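Local coordinates for thiamine-binding periplasmic protein (Escherichia coli, PDB 2QRY) that binds thiamine, thiamine phosphate and thiamine diphosphate with high affinity in the periplasm as the solute-binding component of the ThiBPQ ABC transporter for thiamine import, at residues 125-130 against 217-222; 129-134 against 202-207; 242-247 against 305-310. One frame throughout, in Å; residues are numbered along the deposited sequence.

Interaction 1 of 3, residues 125-130 against 217-222. With TPS (thiamin phosphate), chain E.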
loop_
_atom_site.group_PDB
_atom_site.type_symbol
_atom_site.label_atom_id
_atom_site.label_comp_id
_atom_site.label_asym_id
_atom_site.label_seq_id
_atom_site.Cartn_x
_atom_site.Cartn_y
_atom_site.Cartn_z
ATOM N N TYR A 125 3.473 -2.168 7.205
ATOM C CA TYR A 125 2.933 -0.814 7.225
ATOM C C TYR A 125 3.947 0.190 6.699
ATOM O O TYR A 125 5.134 -0.108 6.597
ATOM C CB TYR A 125 2.487 -0.433 8.646
ATOM C CG TYR A 125 3.616 -0.210 9.635
ATOM C CD1 TYR A 125 4.139 1.066 9.849
ATOM C CD2 TYR A 125 4.160 -1.275 10.355
ATOM C CE1 TYR A 125 5.174 1.280 10.756
ATOM C CE2 TYR A 125 5.200 -1.074 11.267
ATOM C CZ TYR A 125 5.700 0.208 11.463
ATOM O OH TYR A 125 6.714 0.421 12.370
ATOM N N GLY A 126 3.467 1.375 6.351
ATOM C CA GLY A 126 4.353 2.395 5.833
ATOM C C GLY A 126 3.681 3.748 5.772
ATOM O O GLY A 126 2.569 3.931 6.276
ATOM N N TYR A 127 4.359 4.702 5.145
ATOM C CA TYR A 127 3.834 6.046 5.028
ATOM C C TYR A 127 3.979 6.547 3.601
ATOM O O TYR A 127 5.070 6.526 3.033
ATOM C CB TYR A 127 4.581 6.967 5.985
ATOM C CG TYR A 127 4.541 6.477 7.415
ATOM C CD1 TYR A 127 3.447 6.756 8.236
ATOM C CD2 TYR A 127 5.581 5.704 7.938
ATOM C CE1 TYR A 127 3.388 6.278 9.550
ATOM C CE2 TYR A 127 5.530 5.218 9.243
ATOM C CZ TYR A 127 4.429 5.512 10.043
ATOM O OH TYR A 127 4.373 5.044 11.335
ATOM N N PHE A 128 2.867 6.986 3.021
ATOM C CA PHE A 128 2.889 7.503 1.666
ATOM C C PHE A 128 3.692 8.797 1.645
ATOM O O PHE A 128 3.603 9.617 2.562
ATOM C CB PHE A 128 1.469 7.777 1.163
ATOM C CG PHE A 128 0.571 6.577 1.203
ATOM C CD1 PHE A 128 0.873 5.438 0.459
ATOM C CD2 PHE A 128 -0.576 6.585 1.989
ATOM C CE1 PHE A 128 0.046 4.326 0.500
ATOM C CE2 PHE A 128 -1.413 5.476 2.036
ATOM C CZ PHE A 128 -1.103 4.344 1.292
ATOM N N ALA A 129 4.474 8.970 0.590
ATOM C CA ALA A 129 5.286 10.160 0.447
ATOM C C ALA A 129 5.717 10.326 -1.004
ATOM O O ALA A 129 5.750 9.359 -1.766
ATOM C CB ALA A 129 6.511 10.054 1.344
ATOM N N PHE A 130 6.039 11.557 -1.385
ATOM C CA PHE A 130 6.498 11.810 -2.733
ATOM C C PHE A 130 7.999 11.606 -2.805
ATOM O O PHE A 130 8.754 12.182 -2.023
ATOM C CB PHE A 130 6.143 13.228 -3.175
ATOM C CG PHE A 130 4.697 13.405 -3.519
ATOM C CD1 PHE A 130 3.776 13.783 -2.552
ATOM C CD2 PHE A 130 4.255 13.196 -4.815
ATOM C CE1 PHE A 130 2.429 13.952 -2.876
ATOM C CE2 PHE A 130 2.907 13.363 -5.147
ATOM C CZ PHE A 130 1.997 13.741 -4.170
ATOM N N SER A 217 4.789 7.690 -3.576
ATOM C CA SER A 217 5.288 6.365 -3.220
ATOM C C SER A 217 5.340 6.213 -1.693
ATOM O O SER A 217 4.388 6.590 -1.008
ATOM C CB SER A 217 6.675 6.134 -3.836
ATOM O OG SER A 217 7.010 4.755 -3.838
ATOM N N TYR A 218 6.440 5.684 -1.159
ATOM C CA TYR A 218 6.559 5.482 0.286
ATOM C C TYR A 218 7.840 6.010 0.936
ATOM O O TYR A 218 8.886 6.092 0.288
ATOM C CB TYR A 218 6.447 3.996 0.613
ATOM C CG TYR A 218 5.094 3.394 0.326
ATOM C CD1 TYR A 218 4.729 3.039 -0.972
ATOM C CD2 TYR A 218 4.188 3.149 1.360
ATOM C CE1 TYR A 218 3.503 2.444 -1.231
ATOM C CE2 TYR A 218 2.949 2.559 1.108
ATOM C CZ TYR A 218 2.618 2.207 -0.190
ATOM O OH TYR A 218 1.411 1.615 -0.452
ATOM N N THR A 219 7.763 6.337 2.226
ATOM C CA THR A 219 8.932 6.851 2.942
ATOM C C THR A 219 10.065 5.838 2.917
ATOM O O THR A 219 11.209 6.182 3.178
ATOM C CB THR A 219 8.637 7.160 4.437
ATOM O OG1 THR A 219 8.134 5.985 5.090
ATOM C CG2 THR A 219 7.636 8.293 4.564
ATOM N N THR A 220 9.731 4.593 2.594
ATOM C CA THR A 220 10.699 3.505 2.555
ATOM C C THR A 220 11.239 3.195 1.156
ATOM O O THR A 220 12.147 2.373 0.999
ATOM C CB THR A 220 10.082 2.207 3.138
ATOM O OG1 THR A 220 8.769 2.013 2.588
ATOM C CG2 THR A 220 9.990 2.288 4.672
ATOM N N SER A 221 10.693 3.849 0.138
ATOM C CA SER A 221 11.147 3.589 -1.220
ATOM C C SER A 221 12.645 3.827 -1.420
ATOM O O SER A 221 13.297 3.097 -2.167
ATOM C CB SER A 221 10.347 4.431 -2.222
ATOM O OG SER A 221 8.992 4.027 -2.242
ATOM N N PRO A 222 13.214 4.848 -0.760
ATOM C CA PRO A 222 14.651 5.067 -0.963
ATOM C C PRO A 222 15.489 3.860 -0.561
ATOM O O PRO A 222 16.540 3.600 -1.148
ATOM C CB PRO A 222 14.941 6.293 -0.103
ATOM C CG PRO A 222 13.633 7.072 -0.182
ATOM C CD PRO A 222 12.604 5.961 -0.009
HETATM C CM2 TPS E . 10.856 0.826 -4.350
HETATM N N3 TPS E . 4.776 -0.751 -2.414
HETATM C C2 TPS E . 4.865 -0.382 -3.676
HETATM S S1 TPS E . 3.239 -0.426 -4.245
HETATM C C5 TPS E . 2.470 -0.945 -2.738
HETATM C C4 TPS E . 3.553 -1.053 -1.892
HETATM C CM4 TPS E . 3.366 -1.484 -0.442
HETATM C C6 TPS E . 0.998 -1.159 -2.578
HETATM C C7 TPS E . 0.516 -0.933 -4.011
HETATM O O7 TPS E . -0.895 -1.022 -4.174
HETATM N N1A TPS E . 8.972 1.228 -2.820
HETATM C C2A TPS E . 9.604 0.377 -3.632
HETATM N N3A TPS E . 9.146 -0.859 -3.821
HETATM C C4A TPS E . 8.030 -1.299 -3.201
HETATM N N4A TPS E . 7.576 -2.587 -3.420
HETATM C C5A TPS E . 7.325 -0.415 -2.323
HETATM C C6A TPS E . 7.855 0.876 -2.163
HETATM C C7A TPS E . 6.035 -0.821 -1.571
HETATM P P1 TPS E . -1.188 -0.765 -5.743
HETATM O O1 TPS E . -0.554 0.588 -6.173
HETATM O O2 TPS E . -2.740 -0.807 -6.053
HETATM O O3 TPS E . -0.508 -1.890 -6.551
HETATM O O HOH W 1 6.816 3.836 4.331
#
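Phe128 and Tyr218 both turn CG anti to their own carbonyl carbon (chi1 -57° and -66°), which lays the two side chains alongside each other, pointing the same way, where antiparallel strands 121-133 and 214-218 meet in the mixed sheet of this solute-binding protein. The rings meet obliquely, planes at 50°, with Phe128 CD1 over one face of the Tyr218 ring and Phe128 CE1 3.4 Å from Tyr218 CZ. Tyr218 thus stands between Phe128 and the ligand: its CE1 lies 3.6 Å from C4 of the thiamin phosphate thiazolium ring, and its hydroxyl is fixed by a hydrogen bond to Gln246. Behind these rings, Ala129 and Ser217 form a hydrogen-bonded pair, Ser217 N giving its proton to Ala129 O at 2.6 Å. Ladder pairing ends one step on, at the non-hydrogen-bonded pair Phe128-Tyr218, but Thr219 N still reaches Tyr127 O at 2.8 Å, nearly in line with the carbonyl. From there the chain leaves the sheet in a type I turn, Tyr218 to Ser221. Thr219 CG2 packs on Tyr127 CB and Ala129 CB, while Thr219 OG1 comes to the edge of the Tyr127 ring. A water accepts from Tyr127 N, donates to Thr220 OG1 and is hydrogen-bonded to Thr219 OG1, tying strand to turn. The turn spans the thiamine-binding residues Tyr218 to Ser221; of these, Tyr218 and Ser221 line the pocket of the bound thiamin phosphate. Ser221 OG receives protons from Ser217 OG at 2.6 Å and, less closely, from Tyr218 N. This second shell, in which Ser217 OG is also hydrogen-bonded to Trp200, is likely to orient the Ser221 hydroxyl toward the pyrimidine, and Ser221 OG donates to ligand N1A across 2.9 Å.

Interaction 2 of 3, residues 129-134 against 202-207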
loop_
_atom_site.group_PDB
_atom_site.type_symbol
_atom_site.label_atom_id
_atom_site.label_comp_id
_atom_site.label_asym_id
_atom_site.label_seq_id
_atom_site.Cartn_x
_atom_site.Cartn_y
_atom_site.Cartn_z
ATOM N N ALA A 129 4.474 8.970 0.590
ATOM C CA ALA A 129 5.286 10.160 0.447
ATOM C C ALA A 129 5.717 10.326 -1.004
ATOM O O ALA A 129 5.750 9.359 -1.766
ATOM C CB ALA A 129 6.511 10.054 1.344
ATOM N N PHE A 130 6.039 11.557 -1.385
ATOM C CA PHE A 130 6.498 11.810 -2.733
ATOM C C PHE A 130 7.999 11.606 -2.805
ATOM O O PHE A 130 8.754 12.182 -2.023
ATOM C CB PHE A 130 6.143 13.228 -3.175
ATOM C CG PHE A 130 4.697 13.405 -3.519
ATOM C CD1 PHE A 130 3.776 13.783 -2.552
ATOM C CD2 PHE A 130 4.255 13.196 -4.815
ATOM C CE1 PHE A 130 2.429 13.952 -2.876
ATOM C CE2 PHE A 130 2.907 13.363 -5.147
ATOM C CZ PHE A 130 1.997 13.741 -4.170
ATOM N N VAL A 131 8.422 10.760 -3.735
ATOM C CA VAL A 131 9.841 10.476 -3.928
ATOM C C VAL A 131 10.393 11.291 -5.089
ATOM O O VAL A 131 9.692 11.531 -6.077
ATOM C CB VAL A 131 10.070 8.986 -4.225
ATOM C CG1 VAL A 131 11.500 8.761 -4.696
ATOM C CG2 VAL A 131 9.789 8.163 -2.977
ATOM N N TYR A 132 11.643 11.727 -4.956
ATOM C CA TYR A 132 12.314 12.505 -5.998
ATOM C C TYR A 132 13.797 12.140 -6.071
ATOM O O TYR A 132 14.309 11.396 -5.230
ATOM C CB TYR A 132 12.183 14.011 -5.737
ATOM C CG TYR A 132 12.856 14.478 -4.465
ATOM C CD1 TYR A 132 12.237 14.315 -3.226
ATOM C CD2 TYR A 132 14.133 15.045 -4.496
ATOM C CE1 TYR A 132 12.878 14.706 -2.039
ATOM C CE2 TYR A 132 14.786 15.437 -3.317
ATOM C CZ TYR A 132 14.150 15.265 -2.099
ATOM O OH TYR A 132 14.780 15.648 -0.949
ATOM N N ASP A 133 14.477 12.686 -7.074
ATOM C CA ASP A 133 15.901 12.442 -7.284
ATOM C C ASP A 133 16.660 13.691 -6.832
ATOM O O ASP A 133 16.589 14.731 -7.489
ATOM C CB ASP A 133 16.167 12.197 -8.773
ATOM C CG ASP A 133 17.586 11.721 -9.050
ATOM O OD1 ASP A 133 18.525 12.160 -8.347
ATOM O OD2 ASP A 133 17.754 10.911 -9.989
ATOM N N LYS A 134 17.383 13.593 -5.720
ATOM C CA LYS A 134 18.129 14.739 -5.211
ATOM C C LYS A 134 19.141 15.283 -6.210
ATOM O O LYS A 134 19.544 16.440 -6.115
ATOM C CB LYS A 134 18.839 14.382 -3.904
ATOM C CG LYS A 134 17.899 14.152 -2.737
ATOM C CD LYS A 134 18.659 13.701 -1.503
ATOM C CE LYS A 134 19.315 12.348 -1.725
ATOM N NZ LYS A 134 20.050 11.882 -0.517
ATOM N N GLU A 202 3.714 1.033 -12.572
ATOM C CA GLU A 202 3.882 1.859 -13.765
ATOM C C GLU A 202 4.289 3.280 -13.399
ATOM O O GLU A 202 5.152 3.878 -14.050
ATOM C CB GLU A 202 2.593 1.899 -14.584
ATOM C CG GLU A 202 2.684 2.840 -15.777
ATOM C CD GLU A 202 1.426 2.847 -16.616
ATOM O OE1 GLU A 202 0.373 2.373 -16.138
ATOM O OE2 GLU A 202 1.497 3.339 -17.755
ATOM N N ALA A 203 3.656 3.814 -12.357
ATOM C CA ALA A 203 3.942 5.161 -11.879
ATOM C C ALA A 203 5.417 5.322 -11.526
ATOM O O ALA A 203 6.084 6.247 -11.993
ATOM C CB ALA A 203 3.093 5.465 -10.653
ATOM N N TYR A 204 5.915 4.416 -10.691
ATOM C CA TYR A 204 7.300 4.456 -10.242
ATOM C C TYR A 204 8.264 4.266 -11.405
ATOM O O TYR A 204 9.321 4.898 -11.467
ATOM C CB TYR A 204 7.526 3.384 -9.163
ATOM C CG TYR A 204 8.617 3.741 -8.182
ATOM C CD1 TYR A 204 9.908 3.237 -8.327
ATOM C CD2 TYR A 204 8.369 4.624 -7.130
ATOM C CE1 TYR A 204 10.932 3.608 -7.448
ATOM C CE2 TYR A 204 9.379 5.003 -6.246
ATOM C CZ TYR A 204 10.659 4.493 -6.411
ATOM O OH TYR A 204 11.665 4.871 -5.547
ATOM N N GLY A 205 7.889 3.406 -12.341
ATOM C CA GLY A 205 8.736 3.173 -13.495
ATOM C C GLY A 205 8.908 4.420 -14.343
ATOM O O GLY A 205 10.015 4.706 -14.816
ATOM N N LEU A 206 7.820 5.162 -14.546
ATOM C CA LEU A 206 7.897 6.381 -15.338
ATOM C C LEU A 206 8.773 7.367 -14.586
ATOM O O LEU A 206 9.577 8.069 -15.185
ATOM C CB LEU A 206 6.507 6.977 -15.562
ATOM C CG LEU A 206 5.532 6.113 -16.364
ATOM C CD1 LEU A 206 4.141 6.703 -16.273
ATOM C CD2 LEU A 206 5.993 6.026 -17.813
ATOM N N PHE A 207 8.635 7.417 -13.265
ATOM C CA PHE A 207 9.463 8.328 -12.491
ATOM C C PHE A 207 10.934 8.003 -12.741
ATOM O O PHE A 207 11.716 8.879 -13.119
ATOM C CB PHE A 207 9.161 8.207 -10.995
ATOM C CG PHE A 207 10.225 8.806 -10.109
ATOM C CD1 PHE A 207 10.425 10.182 -10.063
ATOM C CD2 PHE A 207 11.037 7.982 -9.323
ATOM C CE1 PHE A 207 11.428 10.739 -9.244
ATOM C CE2 PHE A 207 12.036 8.519 -8.502
ATOM C CZ PHE A 207 12.232 9.907 -8.464
#
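Phe207 and Val131 pack helix 200-208 against strand 121-133 of the mixed sheet, an alpha/beta layer contact in which the segment axes lie 10.5 Å apart and 26° from parallel. The tight part is the far end of the Phe207 ring. With CG anti to the backbone N (chi1 163°), the ring reaches across to the strand, and Phe207 CZ comes to 3.6 Å from Tyr132 CA, while Phe207 CE1 lies 3.7 Å from Val131 O. Asp133 N meets the edge of this ring near its plane. Val131 crosses Phe207 at about a right angle, placing its CG1 3.9 Å from Phe207 CE2. An alanine in place of Phe207 would probably open a gap between helix and strand, with Val131 CG1 and the Tyr132 backbone losing the ring packed on them. Packing thins toward the strand end: the Asp133 carboxylate, hydrogen-bonded to Asn135 N, adds little, and the exposed Lys134 side chain extends to Asp232 O. On the pocket side, Tyr204 lies against Trp200 and close to thiamin phosphate, so the helix that backs the sheet also borders the ligand. The buried Tyr204 hydroxyl finds no polar partner in the model; across this contact Tyr204 OH touches Val131 CG1 at 4.0 Å.

Interaction 3 of 3, residues 242-247 against 305-310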
loop_
_atom_site.group_PDB
_atom_site.type_symbol
_atom_site.label_atom_id
_atom_site.label_comp_id
_atom_site.label_asym_id
_atom_site.label_seq_id
_atom_site.Cartn_x
_atom_site.Cartn_y
_atom_site.Cartn_z
ATOM N N GLY A 242 2.610 16.166 8.013
ATOM C CA GLY A 242 2.658 14.807 8.516
ATOM C C GLY A 242 2.270 13.885 7.368
ATOM O O GLY A 242 1.880 14.365 6.302
ATOM N N HIS A 243 2.360 12.576 7.578
ATOM C CA HIS A 243 2.045 11.609 6.532
ATOM C C HIS A 243 0.951 10.603 6.888
ATOM O O HIS A 243 0.758 10.254 8.059
ATOM C CB HIS A 243 3.323 10.878 6.130
ATOM C CG HIS A 243 4.363 11.786 5.550
ATOM N ND1 HIS A 243 4.821 11.663 4.254
ATOM C CD2 HIS A 243 4.985 12.872 6.067
ATOM C CE1 HIS A 243 5.676 12.638 3.998
ATOM N NE2 HIS A 243 5.792 13.386 5.080
ATOM N N TYR A 244 0.240 10.144 5.860
ATOM C CA TYR A 244 -0.848 9.195 6.035
ATOM C C TYR A 244 -0.321 7.780 6.204
ATOM O O TYR A 244 0.552 7.337 5.461
ATOM C CB TYR A 244 -1.811 9.267 4.844
ATOM C CG TYR A 244 -3.180 8.705 5.151
ATOM C CD1 TYR A 244 -3.376 7.328 5.293
ATOM C CD2 TYR A 244 -4.280 9.551 5.330
ATOM C CE1 TYR A 244 -4.640 6.804 5.607
ATOM C CE2 TYR A 244 -5.542 9.041 5.641
ATOM C CZ TYR A 244 -5.714 7.667 5.778
ATOM O OH TYR A 244 -6.955 7.152 6.076
ATOM N N LEU A 245 -0.871 7.074 7.185
ATOM C CA LEU A 245 -0.441 5.718 7.492
ATOM C C LEU A 245 -1.185 4.631 6.749
ATOM O O LEU A 245 -2.412 4.677 6.613
ATOM C CB LEU A 245 -0.579 5.455 8.994
ATOM C CG LEU A 245 -0.445 4.000 9.465
ATOM C CD1 LEU A 245 0.991 3.517 9.327
ATOM C CD2 LEU A 245 -0.884 3.913 10.925
ATOM N N GLN A 246 -0.432 3.644 6.274
ATOM C CA GLN A 246 -1.023 2.506 5.596
ATOM C C GLN A 246 -0.601 1.224 6.301
ATOM O O GLN A 246 0.576 1.020 6.603
ATOM C CB GLN A 246 -0.593 2.406 4.126
ATOM C CG GLN A 246 -1.227 1.194 3.436
ATOM C CD GLN A 246 -0.663 0.895 2.056
ATOM O OE1 GLN A 246 0.541 0.673 1.893
ATOM N NE2 GLN A 246 -1.536 0.872 1.055
ATOM N N VAL A 247 -1.580 0.371 6.568
ATOM C CA VAL A 247 -1.327 -0.918 7.175
ATOM C C VAL A 247 -1.964 -1.882 6.196
ATOM O O VAL A 247 -3.184 -1.919 6.066
ATOM C CB VAL A 247 -2.018 -1.073 8.550
ATOM C CG1 VAL A 247 -1.786 -2.473 9.079
ATOM C CG2 VAL A 247 -1.486 -0.036 9.532
ATOM N N THR A 305 1.539 11.324 12.260
ATOM C CA THR A 305 0.887 10.317 11.434
ATOM C C THR A 305 -0.582 10.701 11.244
ATOM O O THR A 305 -1.238 11.140 12.184
ATOM C CB THR A 305 0.978 8.926 12.096
ATOM O OG1 THR A 305 2.298 8.398 11.912
ATOM C CG2 THR A 305 -0.045 7.972 11.500
ATOM N N LEU A 306 -1.089 10.541 10.023
ATOM C CA LEU A 306 -2.474 10.885 9.709
ATOM C C LEU A 306 -3.252 9.662 9.249
ATOM O O LEU A 306 -2.749 8.861 8.457
ATOM C CB LEU A 306 -2.518 11.939 8.603
ATOM C CG LEU A 306 -1.841 13.283 8.867
ATOM C CD1 LEU A 306 -1.803 14.082 7.585
ATOM C CD2 LEU A 306 -2.593 14.039 9.961
ATOM N N GLU A 307 -4.488 9.537 9.727
ATOM C CA GLU A 307 -5.332 8.405 9.368
ATOM C C GLU A 307 -6.821 8.649 9.633
ATOM O O GLU A 307 -7.196 9.302 10.610
ATOM C CB GLU A 307 -4.864 7.167 10.145
ATOM C CG GLU A 307 -5.695 5.908 9.935
ATOM C CD GLU A 307 -5.254 4.760 10.839
ATOM O OE1 GLU A 307 -5.124 4.982 12.058
ATOM O OE2 GLU A 307 -5.039 3.632 10.342
ATOM N N PHE A 308 -7.661 8.141 8.730
ATOM C CA PHE A 308 -9.110 8.224 8.879
ATOM C C PHE A 308 -9.491 6.859 9.413
ATOM O O PHE A 308 -8.735 5.906 9.247
ATOM C CB PHE A 308 -9.813 8.404 7.536
ATOM C CG PHE A 308 -9.836 9.807 7.042
ATOM C CD1 PHE A 308 -9.104 10.168 5.911
ATOM C CD2 PHE A 308 -10.597 10.772 7.694
ATOM C CE1 PHE A 308 -9.133 11.477 5.434
ATOM C CE2 PHE A 308 -10.636 12.088 7.227
ATOM C CZ PHE A 308 -9.902 12.441 6.095
ATOM N N THR A 309 -10.651 6.753 10.050
ATOM C CA THR A 309 -11.093 5.460 10.551
ATOM C C THR A 309 -11.669 4.742 9.340
ATOM O O THR A 309 -12.092 5.388 8.384
ATOM C CB THR A 309 -12.198 5.602 11.613
ATOM O OG1 THR A 309 -13.409 6.045 10.988
ATOM C CG2 THR A 309 -11.779 6.613 12.681
ATOM N N PRO A 310 -11.678 3.399 9.355
ATOM C CA PRO A 310 -12.225 2.665 8.212
ATOM C C PRO A 310 -13.643 3.106 7.887
ATOM O O PRO A 310 -14.047 3.119 6.729
ATOM C CB PRO A 310 -12.153 1.215 8.677
ATOM C CG PRO A 310 -10.898 1.212 9.499
ATOM C CD PRO A 310 -11.067 2.472 10.324
#
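This is a short parallel strand pairing at the sheet margin: two-residue strand 305-306 lies beside the start of strand 243-252, and the chain that follows runs on beneath a tyrosine ring. Leu306 pairs through both its N and its O: Leu306 N donates to His243 O at 2.7 Å and Leu306 O accepts from Leu245 N at 2.9 Å. Tyr244, with CG anti to its own N (chi1 -160°), extends over the partner chain. Leu306 O and Glu307 CA lie against one face of the Tyr244 ring; Glu307 CA makes a CH-pi contact 4.0 Å from the ring centroid. The phenol then takes over from the backbone ladder: Phe308 N donates to Tyr244 OH at 2.9 Å, with an angle of 162° at the hydrogen, and the same hydroxyl is hydrogen-bonded to Asn88. Phe308 crosses Tyr244 at about a right angle, its CD1 3.7 Å from Tyr244 CE2 at the ring edge. On the other sheet face, Leu245 CB rests on Thr305 CG2 at 3.6 Å. Helix 165-178 covers the Tyr244 side through Leu172 and Trp173, strand 121-133 flanks strand 243-252, and Thr309 N-caps helix 310-328.

All three contacts use one mixed sheet: interactions 1 and 3 pair strands within it, and interaction 2 packs a helix on it. Interactions 1 and 2 share Ala129 and Phe130 on strand 121-133, their centres 11 Å apart; both are closed by parts that follow each other in the chain, helix 200-208 and strand 214-218. Interaction 3 comes later in sequence, opening after the other two have closed, and its centre lies 12 Å from interaction 1 and 21 Å from interaction 2. Strands 121-133 and 243-252 run side by side, joined by Phe128 O to His243 ND1. The ligand-contacting turn of 217-222 is therefore backed by strand 121-133, flanked by helix 200-208 and linked through Gln246 to the strand that pairs with 305-306.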